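Local coordinates for putative oxidoreductase (Klebsiella pneumoniae subsp. pneumoniae MGH 78578, PDB 3E82), which probably acts as a nucleotide-binding oxidoreductase of the Gfo/Idh/MocA family, at residues L324-V329 and T344-S348. Residues are numbered along the deposited sequence; the frame is centred on the assembly and turned at random.
Sequences LAVMAV and TLDLS
L345 and L347 each hold CG anti to the carbonyl carbon (chi1 -49° and -60°), which extends both side chains from the loop onto the flank of helix 320-339. The methyl of A328 touches both, with CB 3.8 Å from L347 CD2 and 4.2 Å from L345 CB. L347 CD2 also reaches the helix one turn earlier, 4.0 Å from L324 CG, where the two leucine side chains lie alongside, running opposite ways. L345 works at the other end: both its methyls, CD1 and CD2, press on V329 CG2 at 3.9 Å, and CD2 also meets V329 CA. One water supplies the polar link, donating to A328 O at 2.8 Å and accepting from D346 N at 3.0 Å. D346 centres an inverse gamma turn, the weak L347 N to L345 O bond being 3.1 Å long, while its carbonyl is held by R108 of helix 104-116. L194 and L355 extend the apolar surroundings of L347. With L345 beside A328 and V329, and L347 beside L324 to A328, the geometry is that of a loop, within the C-terminal part of a Gfo/Idh/MocA-type fold, that runs back antiparallel to helix 320-339 before S348 N-caps helix 349-356.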
ATOM      1  N   LEU B 324      18.535  -6.267  16.191  1.00 16.22           N
ATOM      2  CA  LEU B 324      17.523  -6.889  17.045  1.00 15.99           C
ATOM      3  C   LEU B 324      16.160  -6.213  16.795  1.00 16.81           C
ATOM      4  O   LEU B 324      15.114  -6.871  16.796  1.00 16.64           O
ATOM      5  CB  LEU B 324      17.917  -6.732  18.522  1.00 16.05           C
ATOM      6  CG  LEU B 324      17.007  -7.382  19.577  1.00 18.37           C
ATOM      7  CD1 LEU B 324      17.185  -8.892  19.550  1.00 16.57           C
ATOM      8  CD2 LEU B 324      17.352  -6.844  20.972  1.00 18.76           C
ATOM      9  N   ALA B 325      16.184  -4.897  16.591  1.00 14.72           N
ATOM     10  CA  ALA B 325      14.971  -4.128  16.333  1.00 16.27           C
ATOM     11  C   ALA B 325      14.322  -4.593  15.025  1.00 15.61           C
ATOM     12  O   ALA B 325      13.116  -4.748  14.953  1.00 15.72           O
ATOM     13  CB  ALA B 325      15.307  -2.639  16.254  1.00 17.68           C
ATOM     14  N   VAL B 326      15.136  -4.811  13.994  1.00 17.95           N
ATOM     15  CA  VAL B 326      14.630  -5.283  12.702  1.00 17.99           C
ATOM     16  C   VAL B 326      13.963  -6.640  12.909  1.00 19.18           C
ATOM     17  O   VAL B 326      12.872  -6.896  12.400  1.00 17.22           O
ATOM     18  CB  VAL B 326      15.773  -5.436  11.679  1.00 17.25           C
ATOM     19  CG1 VAL B 326      15.286  -6.217  10.447  1.00 15.40           C
ATOM     20  CG2 VAL B 326      16.291  -4.065  11.278  1.00 18.08           C
HETATM   21  N   MSE B 327      14.625  -7.509  13.672  1.00 19.29           N
HETATM   22  CA  MSE B 327      14.084  -8.837  13.934  1.00 18.99           C
HETATM   23  C   MSE B 327      12.740  -8.722  14.647  1.00 17.87           C
HETATM   24  O   MSE B 327      11.811  -9.466  14.352  1.00 17.82           O
HETATM   25  CB  MSE B 327      15.061  -9.662  14.787  1.00 20.86           C
HETATM   26  CG  MSE B 327      16.317 -10.106  14.048  1.00 27.79           C
HETATM   27 SE   MSE B 327      17.436 -11.263  15.166  1.00 41.84          SE
HETATM   28  CE  MSE B 327      16.105 -12.621  15.569  1.00 26.13           C
ATOM     29  N   ALA B 328      12.638  -7.774  15.570  1.00 16.50           N
ATOM     30  CA  ALA B 328      11.402  -7.579  16.318  1.00 17.09           C
ATOM     31  C   ALA B 328      10.249  -7.214  15.385  1.00 16.64           C
ATOM     32  O   ALA B 328       9.149  -7.764  15.492  1.00 16.80           O
ATOM     33  CB  ALA B 328      11.593  -6.498  17.361  1.00 17.07           C
ATOM     34  N   VAL B 329      10.510  -6.292  14.465  1.00 15.90           N
ATOM     35  CA  VAL B 329       9.491  -5.863  13.505  1.00 17.47           C
ATOM     36  C   VAL B 329       9.157  -7.020  12.567  1.00 17.36           C
ATOM     37  O   VAL B 329       7.994  -7.292  12.268  1.00 17.86           O
ATOM     38  CB  VAL B 329       9.999  -4.664  12.662  1.00 16.43           C
ATOM     39  CG1 VAL B 329       8.988  -4.320  11.573  1.00 14.50           C
ATOM     40  CG2 VAL B 329      10.252  -3.463  13.578  1.00 13.20           C
ATOM     41  N   THR B 344       2.728  -5.231  18.761  1.00 21.32           N
ATOM     42  CA  THR B 344       3.699  -4.272  19.289  1.00 21.66           C
ATOM     43  C   THR B 344       5.042  -5.004  19.250  1.00 22.14           C
ATOM     44  O   THR B 344       5.067  -6.206  19.011  1.00 23.95           O
ATOM     45  CB  THR B 344       3.335  -3.823  20.731  1.00 24.22           C
ATOM     46  OG1 THR B 344       3.038  -4.964  21.545  1.00 24.41           O
ATOM     47  CG2 THR B 344       2.119  -2.904  20.706  1.00 20.45           C
ATOM     48  N   LEU B 345       6.156  -4.307  19.453  1.00 22.78           N
ATOM     49  CA  LEU B 345       7.466  -4.968  19.388  1.00 24.03           C
ATOM     50  C   LEU B 345       7.928  -5.560  20.718  1.00 25.05           C
ATOM     51  O   LEU B 345       7.732  -4.963  21.779  1.00 24.84           O
ATOM     52  CB  LEU B 345       8.533  -3.994  18.879  1.00 23.97           C
ATOM     53  CG  LEU B 345       8.216  -3.185  17.616  1.00 25.40           C
ATOM     54  CD1 LEU B 345       9.453  -2.402  17.206  1.00 25.49           C
ATOM     55  CD2 LEU B 345       7.779  -4.111  16.488  1.00 24.16           C
ATOM     56  N   ASP B 346       8.552  -6.733  20.658  1.00 23.85           N
ATOM     57  CA  ASP B 346       9.031  -7.390  21.867  1.00 25.89           C
ATOM     58  C   ASP B 346      10.474  -7.005  22.182  1.00 25.49           C
ATOM     59  O   ASP B 346      11.398  -7.802  22.002  1.00 27.50           O
ATOM     60  CB  ASP B 346       8.906  -8.911  21.731  1.00 27.77           C
ATOM     61  CG  ASP B 346       9.233  -9.642  23.025  1.00 32.33           C
ATOM     62  OD1 ASP B 346       9.260  -8.987  24.096  1.00 32.05           O
ATOM     63  OD2 ASP B 346       9.450 -10.873  22.970  1.00 33.00           O
ATOM     64  N   LEU B 347      10.649  -5.770  22.646  1.00 23.50           N
ATOM     65  CA  LEU B 347      11.955  -5.220  23.012  1.00 24.29           C
ATOM     66  C   LEU B 347      11.837  -4.681  24.438  1.00 25.96           C
ATOM     67  O   LEU B 347      10.806  -4.126  24.812  1.00 24.53           O
ATOM     68  CB  LEU B 347      12.340  -4.069  22.075  1.00 23.32           C
ATOM     69  CG  LEU B 347      12.466  -4.325  20.568  1.00 22.00           C
ATOM     70  CD1 LEU B 347      12.571  -2.994  19.806  1.00 23.02           C
ATOM     71  CD2 LEU B 347      13.687  -5.189  20.309  1.00 22.10           C
ATOM     72  N   SER B 348      12.890  -4.845  25.230  1.00 26.87           N
ATOM     73  CA  SER B 348      12.886  -4.375  26.607  1.00 29.17           C
ATOM     74  C   SER B 348      13.021  -2.855  26.695  1.00 31.58           C
ATOM     75  O   SER B 348      13.319  -2.184  25.709  1.00 30.56           O
ATOM     76  CB  SER B 348      14.030  -5.028  27.374  1.00 29.29           C
ATOM     77  OG  SER B 348      15.277  -4.598  26.867  1.00 29.27           O
TER
HETATM   78  O   HOH W   1       8.502  -8.320  18.135  1.00 19.58           O